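Local coordinates for protein chitinase A (Equisetum arvense, PDB 5BUM) that probably hydrolyses O-glycosyl bonds of chitin as a family 18 glycoside hydrolase and is represented here by its carbohydrate-binding LysM module, at residues A[12-17]-A[26-31]. Numbering follows the deposited sequence.
Sequences DICYNI and ATLQSY
Leu28 reaches across to Cys14 and Ile17 with one methyl group, CD2, and the whole helix-to-helix contact turns on that atom. It lies 3.9 Å from Cys14 O and 4.1 Å from Cys14 SG, touching both backbone and side chain of the cysteine, while Ile17 CG2 meets the same Leu28 CD2 at 4.1 Å. The isoleucine and leucine side chains cross at about a right angle, so they meet at methyl groups without lying alongside one another. Two torsions of Leu28 serve this reach: CG stands anti to the backbone N (chi1 -171°), carrying the branched end out from its own helix, and chi2 (56°) then sets where CD2 falls. This reach matters, since the nearest alpha carbons, Cys14 CA and Leu28 CA, remain 7.9 Å apart. All three side chains are buried, and the pair illustrates how two short helices can pack through a single leucine, with only 116 Å² buried between the segments.

One step outward, a covalent bond holds Cys14 SG: its disulfide with Cys37 ties the start of one helix to the loop further along the chain. Ile13 occupies the N-cap position, its O accepting the N-H of Ile17. Helix 25-30 has internal ties of its own, for Thr27 O receives both Tyr31 N and, at 2.8 Å, Ser30 OG, whose hydroxyl meets a lone pair within the plane of that carbonyl. Thr27 CG2 also lies over one face of the Tyr31 ring, toward its rim, 3.5 Å above the plane.

Helices 14-21 and 25-30 are the two helices of the LysM βααβ fold. Leu35 joins both Cys14 and Leu28 from a loop, and Leu46 of strand 45-47 meets Ile17, linking the helix pair to the antiparallel sheet that this strand forms with strand 5-7.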
ATOM      1  N   ASP A  12       0.120  10.613 -10.026  1.00 37.91           N
ATOM      2  CA  ASP A  12      -1.078  10.845  -9.223  1.00 32.41           C
ATOM      3  C   ASP A  12      -0.848  11.545  -7.899  1.00 30.44           C
ATOM      4  O   ASP A  12       0.097  11.234  -7.175  1.00 29.95           O
ATOM      5  CB  ASP A  12      -1.722   9.518  -8.893  1.00 32.60           C
ATOM      6  CG  ASP A  12      -2.450   8.943 -10.048  1.00 33.89           C
ATOM      7  OD1 ASP A  12      -2.577   9.640 -11.076  1.00 37.87           O
ATOM      8  OD2 ASP A  12      -2.917   7.808  -9.910  1.00 32.31           O
ATOM      9  N   ILE A  13      -1.756  12.443  -7.523  1.00 30.20           N
ATOM     10  CA  ILE A  13      -1.698  13.049  -6.170  1.00 29.94           C
ATOM     11  C   ILE A  13      -3.014  12.848  -5.460  1.00 29.78           C
ATOM     12  O   ILE A  13      -4.047  12.533  -6.084  1.00 35.12           O
ATOM     13  CB  ILE A  13      -1.311  14.542  -6.219  1.00 31.54           C
ATOM     14  CG1 ILE A  13      -2.407  15.370  -6.929  1.00 35.36           C
ATOM     15  CG2 ILE A  13       0.018  14.694  -6.973  1.00 31.25           C
ATOM     16  CD1 ILE A  13      -2.084  16.853  -7.045  1.00 35.18           C
ATOM     17  N   CYS A  14      -2.996  12.971  -4.145  1.00 28.85           N
ATOM     18  CA  CYS A  14      -4.186  12.589  -3.391  1.00 29.14           C
ATOM     19  C   CYS A  14      -5.363  13.501  -3.751  1.00 30.81           C
ATOM     20  O   CYS A  14      -6.493  13.032  -3.859  1.00 31.35           O
ATOM     21  CB  CYS A  14      -3.950  12.672  -1.893  1.00 28.73           C
ATOM     22  SG  CYS A  14      -3.139  11.256  -1.142  1.00 29.43           S
ATOM     23  N   TYR A  15      -5.095  14.807  -3.901  1.00 29.12           N
ATOM     24  CA  TYR A  15      -6.147  15.747  -4.202  1.00 26.24           C
ATOM     25  C   TYR A  15      -6.896  15.313  -5.425  1.00 24.46           C
ATOM     26  O   TYR A  15      -8.117  15.332  -5.408  1.00 25.34           O
ATOM     27  CB  TYR A  15      -5.604  17.156  -4.355  1.00 27.13           C
ATOM     28  CG  TYR A  15      -6.658  18.223  -4.527  1.00 28.51           C
ATOM     29  CD1 TYR A  15      -7.299  18.793  -3.435  1.00 31.56           C
ATOM     30  CD2 TYR A  15      -7.004  18.692  -5.795  1.00 29.90           C
ATOM     31  CE1 TYR A  15      -8.263  19.786  -3.611  1.00 30.22           C
ATOM     32  CE2 TYR A  15      -7.968  19.682  -5.965  1.00 29.44           C
ATOM     33  CZ  TYR A  15      -8.586  20.210  -4.881  1.00 29.41           C
ATOM     34  OH  TYR A  15      -9.542  21.181  -5.079  1.00 37.58           O
ATOM     35  N   ASN A  16      -6.216  14.881  -6.475  1.00 24.08           N
ATOM     36  CA  ASN A  16      -6.944  14.596  -7.712  1.00 24.47           C
ATOM     37  C   ASN A  16      -7.663  13.276  -7.667  1.00 25.19           C
ATOM     38  O   ASN A  16      -8.704  13.104  -8.325  1.00 26.07           O
ATOM     39  CB  ASN A  16      -6.027  14.602  -8.928  1.00 25.38           C
ATOM     40  CG  ASN A  16      -5.454  15.952  -9.194  1.00 28.71           C
ATOM     41  OD1 ASN A  16      -4.392  16.089  -9.780  1.00 31.70           O
ATOM     42  ND2 ASN A  16      -6.152  16.965  -8.757  1.00 32.09           N
ATOM     43  N   ILE A  17      -7.067  12.317  -6.966  1.00 24.77           N
ATOM     44  CA  ILE A  17      -7.665  10.995  -6.804  1.00 24.29           C
ATOM     45  C   ILE A  17      -8.985  11.176  -6.097  1.00 24.88           C
ATOM     46  O   ILE A  17     -10.002  10.666  -6.528  1.00 26.36           O
ATOM     47  CB  ILE A  17      -6.743  10.065  -5.978  1.00 25.16           C
ATOM     48  CG1 ILE A  17      -5.460   9.754  -6.840  1.00 25.51           C
ATOM     49  CG2 ILE A  17      -7.523   8.845  -5.500  1.00 23.25           C
ATOM     50  CD1 ILE A  17      -4.358   8.945  -6.193  1.00 24.57           C
ATOM     51  N   ALA A  26      -9.285  14.479   3.126  1.00 27.05           N
ATOM     52  CA  ALA A  26      -9.508  13.921   4.499  1.00 28.11           C
ATOM     53  C   ALA A  26     -10.327  12.666   4.462  1.00 26.96           C
ATOM     54  O   ALA A  26     -10.047  11.741   5.191  1.00 28.75           O
ATOM     55  CB  ALA A  26     -10.208  14.926   5.417  1.00 29.39           C
ATOM     56  N   THR A  27     -11.362  12.637   3.625  1.00 28.85           N
ATOM     57  CA  THR A  27     -12.171  11.429   3.498  1.00 28.38           C
ATOM     58  C   THR A  27     -11.327  10.303   2.943  1.00 29.16           C
ATOM     59  O   THR A  27     -11.316   9.216   3.490  1.00 30.76           O
ATOM     60  CB  THR A  27     -13.410  11.617   2.613  1.00 27.95           C
ATOM     61  OG1 THR A  27     -14.202  12.706   3.109  1.00 26.29           O
ATOM     62  CG2 THR A  27     -14.266  10.357   2.625  1.00 28.68           C
ATOM     63  N   LEU A  28     -10.607  10.563   1.861  1.00 29.93           N
ATOM     64  CA  LEU A  28      -9.674   9.569   1.345  1.00 28.35           C
ATOM     65  C   LEU A  28      -8.796   9.059   2.488  1.00 32.60           C
ATOM     66  O   LEU A  28      -8.498   7.855   2.540  1.00 36.39           O
ATOM     67  CB  LEU A  28      -8.746  10.188   0.275  1.00 25.87           C
ATOM     68  CG  LEU A  28      -7.862   9.221  -0.508  1.00 23.95           C
ATOM     69  CD1 LEU A  28      -8.750   8.166  -1.173  1.00 24.14           C
ATOM     70  CD2 LEU A  28      -6.986   9.916  -1.550  1.00 23.42           C
ATOM     71  N   GLN A  29      -8.325   9.969   3.357  1.00 29.90           N
ATOM     72  CA  GLN A  29      -7.449   9.570   4.468  1.00 32.76           C
ATOM     73  C   GLN A  29      -8.207   8.719   5.443  1.00 32.82           C
ATOM     74  O   GLN A  29      -7.722   7.678   5.845  1.00 33.19           O
ATOM     75  CB  GLN A  29      -6.836  10.753   5.200  1.00 34.88           C
ATOM     76  CG  GLN A  29      -5.582  11.278   4.502  1.00 40.04           C
ATOM     77  CD  GLN A  29      -5.182  12.696   4.934  1.00 42.63           C
ATOM     78  OE1 GLN A  29      -4.026  13.086   4.803  1.00 39.67           O
ATOM     79  NE2 GLN A  29      -6.146  13.473   5.432  1.00 45.27           N
ATOM     80  N   SER A  30      -9.416   9.136   5.794  1.00 34.65           N
ATOM     81  CA  SER A  30     -10.235   8.358   6.701  1.00 35.10           C
ATOM     82  C   SER A  30     -10.464   6.925   6.145  1.00 37.15           C
ATOM     83  O   SER A  30     -10.625   5.959   6.884  1.00 40.58           O
ATOM     84  CB  SER A  30     -11.568   9.017   6.850  1.00 34.87           C
ATOM     85  OG  SER A  30     -12.413   8.404   5.886  1.00 40.79           O
ATOM     86  N   TYR A  31     -10.497   6.789   4.832  1.00 37.20           N
ATOM     87  CA  TYR A  31     -10.716   5.477   4.218  1.00 36.53           C
ATOM     88  C   TYR A  31      -9.455   4.657   4.199  1.00 36.29           C
ATOM     89  O   TYR A  31      -9.500   3.484   3.893  1.00 36.10           O
ATOM     90  CB  TYR A  31     -11.162   5.621   2.757  1.00 36.48           C
ATOM     91  CG  TYR A  31     -12.566   6.120   2.489  1.00 33.65           C
ATOM     92  CD1 TYR A  31     -13.548   6.122   3.470  1.00 36.26           C
ATOM     93  CD2 TYR A  31     -12.905   6.538   1.219  1.00 32.73           C
ATOM     94  CE1 TYR A  31     -14.836   6.581   3.191  1.00 39.77           C
ATOM     95  CE2 TYR A  31     -14.177   6.977   0.921  1.00 38.38           C
ATOM     96  CZ  TYR A  31     -15.140   6.993   1.906  1.00 39.07           C
ATOM     97  OH  TYR A  31     -16.384   7.428   1.586  1.00 42.65           O
TER